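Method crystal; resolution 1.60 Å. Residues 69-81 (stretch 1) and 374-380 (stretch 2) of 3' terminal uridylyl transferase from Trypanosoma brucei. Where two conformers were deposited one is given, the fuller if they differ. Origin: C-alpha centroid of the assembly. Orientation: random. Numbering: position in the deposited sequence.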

# COMPACT_ATOMS: atom_id res chain seq x y z
N ILE A 69 7.44 10.52 16.66
CA ILE A 69 7.03 10.37 15.27
C ILE A 69 8.19 9.89 14.41
O ILE A 69 8.04 8.93 13.63
CB ILE A 69 6.49 11.72 14.72
CG1 ILE A 69 5.14 12.01 15.38
CG2 ILE A 69 6.31 11.66 13.21
CD1 ILE A 69 4.70 13.48 15.31
N PHE A 70 9.36 10.50 14.58
CA PHE A 70 10.51 10.06 13.79
C PHE A 70 10.99 8.67 14.20
O PHE A 70 11.49 7.92 13.36
CB PHE A 70 11.67 11.09 13.83
CG PHE A 70 11.62 12.08 12.71
CD1 PHE A 70 10.91 13.26 12.86
CD2 PHE A 70 12.23 11.80 11.50
CE1 PHE A 70 10.83 14.18 11.82
CE2 PHE A 70 12.15 12.70 10.44
CZ PHE A 70 11.47 13.89 10.61
N HIS A 71 10.79 8.29 15.46
CA HIS A 71 11.19 6.95 15.89
C HIS A 71 10.31 5.89 15.24
O HIS A 71 10.80 4.87 14.75
CB HIS A 71 11.16 6.82 17.43
CG HIS A 71 11.62 5.48 17.92
ND1 HIS A 71 12.93 5.23 18.24
CD2 HIS A 71 10.95 4.32 18.11
CE1 HIS A 71 13.06 3.97 18.62
NE2 HIS A 71 11.87 3.40 18.55
N VAL A 72 9.00 6.12 15.24
CA VAL A 72 8.06 5.22 14.57
C VAL A 72 8.41 5.12 13.08
O VAL A 72 8.46 4.02 12.51
CB VAL A 72 6.60 5.68 14.73
CG1 VAL A 72 5.69 4.81 13.86
CG2 VAL A 72 6.19 5.58 16.18
N ALA A 73 8.69 6.26 12.45
CA ALA A 73 9.02 6.25 11.02
C ALA A 73 10.32 5.50 10.75
O ALA A 73 10.45 4.80 9.72
CB ALA A 73 9.13 7.69 10.52
N ALA A 74 11.29 5.62 11.65
CA ALA A 74 12.57 4.93 11.48
C ALA A 74 12.40 3.41 11.47
O ALA A 74 13.13 2.71 10.77
CB ALA A 74 13.57 5.35 12.57
N GLN A 75 11.43 2.89 12.23
CA GLN A 75 11.17 1.44 12.22
C GLN A 75 10.66 0.93 10.89
O GLN A 75 10.76 -0.29 10.62
CB GLN A 75 10.16 1.05 13.30
CG GLN A 75 10.49 1.60 14.69
CD GLN A 75 11.95 1.46 15.03
OE1 GLN A 75 12.51 0.35 15.00
NE2 GLN A 75 12.59 2.58 15.37
N ARG A 76 10.09 1.81 10.06
CA ARG A 76 9.62 1.39 8.76
C ARG A 76 10.75 1.39 7.72
O ARG A 76 10.59 0.83 6.63
CB ARG A 76 8.44 2.26 8.29
CG ARG A 76 7.08 1.94 8.94
CD ARG A 76 6.60 0.51 8.59
NE ARG A 76 5.24 0.47 8.03
CZ ARG A 76 4.97 0.28 6.74
NH1 ARG A 76 5.95 0.14 5.86
NH2 ARG A 76 3.70 0.24 6.32
N ASP A 77 11.87 2.02 8.06
CA ASP A 77 13.01 2.18 7.14
C ASP A 77 14.08 1.14 7.50
O ASP A 77 14.86 1.35 8.43
CB ASP A 77 13.61 3.58 7.31
CG ASP A 77 14.78 3.86 6.36
OD1 ASP A 77 15.30 2.94 5.70
OD2 ASP A 77 15.21 5.03 6.31
N ALA A 78 14.12 0.05 6.73
CA ALA A 78 15.05 -1.03 7.02
C ALA A 78 16.30 -0.96 6.14
O ALA A 78 17.08 -1.91 6.08
CB ALA A 78 14.35 -2.38 6.88
N GLY A 79 16.49 0.18 5.46
CA GLY A 79 17.72 0.41 4.72
C GLY A 79 17.61 -0.01 3.26
O GLY A 79 16.67 -0.70 2.86
N GLU A 80 18.63 0.35 2.49
CA GLU A 80 18.55 0.11 1.05
C GLU A 80 18.65 -1.38 0.74
O GLU A 80 18.02 -1.89 -0.20
CB GLU A 80 19.67 0.88 0.34
CG GLU A 80 19.59 0.71 -1.14
CD GLU A 80 20.52 1.65 -1.89
OE1 GLU A 80 21.33 2.35 -1.24
OE2 GLU A 80 20.42 1.67 -3.14
N SER A 81 19.45 -2.11 1.50
CA SER A 81 19.62 -3.54 1.22
C SER A 81 18.33 -4.32 1.35
O SER A 81 18.05 -5.23 0.57
CB SER A 81 20.68 -4.14 2.13
OG SER A 81 21.93 -3.57 1.83
N ARG A 374 12.63 3.36 -5.89
CA ARG A 374 13.85 4.01 -5.44
C ARG A 374 13.85 4.22 -3.93
O ARG A 374 12.83 4.64 -3.34
CB ARG A 374 14.05 5.32 -6.21
CG ARG A 374 14.56 5.04 -7.64
CD ARG A 374 15.12 6.27 -8.33
NE ARG A 374 14.07 7.26 -8.53
CZ ARG A 374 14.24 8.57 -8.42
NH1 ARG A 374 15.43 9.06 -8.11
NH2 ARG A 374 13.20 9.38 -8.62
N TYR A 375 14.99 3.93 -3.33
CA TYR A 375 15.14 4.05 -1.89
C TYR A 375 15.56 5.47 -1.49
O TYR A 375 16.52 6.02 -2.05
CB TYR A 375 16.18 3.02 -1.38
CG TYR A 375 16.46 3.18 0.10
CD1 TYR A 375 15.59 2.67 1.05
CD2 TYR A 375 17.59 3.87 0.54
CE1 TYR A 375 15.83 2.86 2.42
CE2 TYR A 375 17.86 4.05 1.89
CZ TYR A 375 16.95 3.54 2.83
OH TYR A 375 17.24 3.76 4.18
N THR A 376 14.84 6.05 -0.54
CA THR A 376 15.21 7.33 0.07
C THR A 376 15.13 7.16 1.59
O THR A 376 14.05 6.83 2.11
CB THR A 376 14.19 8.43 -0.32
OG1 THR A 376 14.12 8.55 -1.75
CG2 THR A 376 14.63 9.76 0.27
N PRO A 377 16.24 7.37 2.30
CA PRO A 377 16.23 7.22 3.77
C PRO A 377 15.18 8.12 4.41
O PRO A 377 14.97 9.23 3.92
CB PRO A 377 17.61 7.73 4.21
CG PRO A 377 18.44 7.80 2.98
CD PRO A 377 17.54 7.81 1.78
N MET A 378 14.56 7.63 5.48
CA MET A 378 13.57 8.41 6.23
C MET A 378 14.12 9.72 6.79
O MET A 378 13.39 10.72 6.85
CB MET A 378 12.99 7.52 7.35
CG MET A 378 11.69 8.03 7.96
SD MET A 378 10.36 8.25 6.78
CE MET A 378 10.17 6.61 6.11
N ILE A 379 15.40 9.71 7.19
CA ILE A 379 16.04 10.92 7.69
C ILE A 379 17.44 11.00 7.09
O ILE A 379 18.11 9.98 6.90
CB ILE A 379 16.06 10.96 9.23
CG1 ILE A 379 16.58 12.31 9.73
CG2 ILE A 379 16.91 9.82 9.78
CD1 ILE A 379 16.27 12.56 11.23
N ASP A 380 17.86 12.22 6.74
CA ASP A 380 19.18 12.44 6.16
C ASP A 380 20.23 12.05 7.20
O ASP A 380 20.29 12.63 8.28
CB ASP A 380 19.28 13.93 5.83
CG ASP A 380 20.59 14.32 5.17
OD1 ASP A 380 21.50 13.48 5.03
OD2 ASP A 380 20.71 15.52 4.81
O HOH W 1 16.58 6.87 7.93

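Asp 77, in the loop that follows the helix carrying Phe 70 and Ala 73, organizes this contact, and its two carboxylate oxygens serve different partners. OD1 accepts a hydrogen bond from Tyr 375 OH at 2.6 Å and, within its own stretch, a second from Gly 79 N to Asp 77 OD1 at 3.0 Å. OD2 takes the backbone amide of the opposing loop: Met 378 N lies 2.8 Å from Asp 77 OD2, with a nearly linear N-H...O angle of 178°. Water 1 also donates to Asp 77 OD2 (2.8 Å from its O) while accepting from Ile 379 N at 3.2 Å, so two successive amides of a loop without regular structure are satisfied, one directly and one through solvent. A carboxylate suits this place, since its two oxygens together accept all four of these hydrogen bonds.

Gly 79 suits its place because at its phi/psi of 93/171° a CB would be jammed against the preceding carbonyl oxygen; its CA also lies 3.4 Å from Tyr 375 OH. The tyrosine combines a polar tip with an apolar face, over which Glu 80 CB sits 4.0 Å from the Tyr 375 ring centroid in a CH-pi contact.

Apolar packing completes the contact. Ala 73 points toward the other stretch, and its CB, an apolar methyl, packs 3.6 Å from Met 378 CG, and Phe 70 CD2 meets Ile 379 CD1 at 4.1 Å.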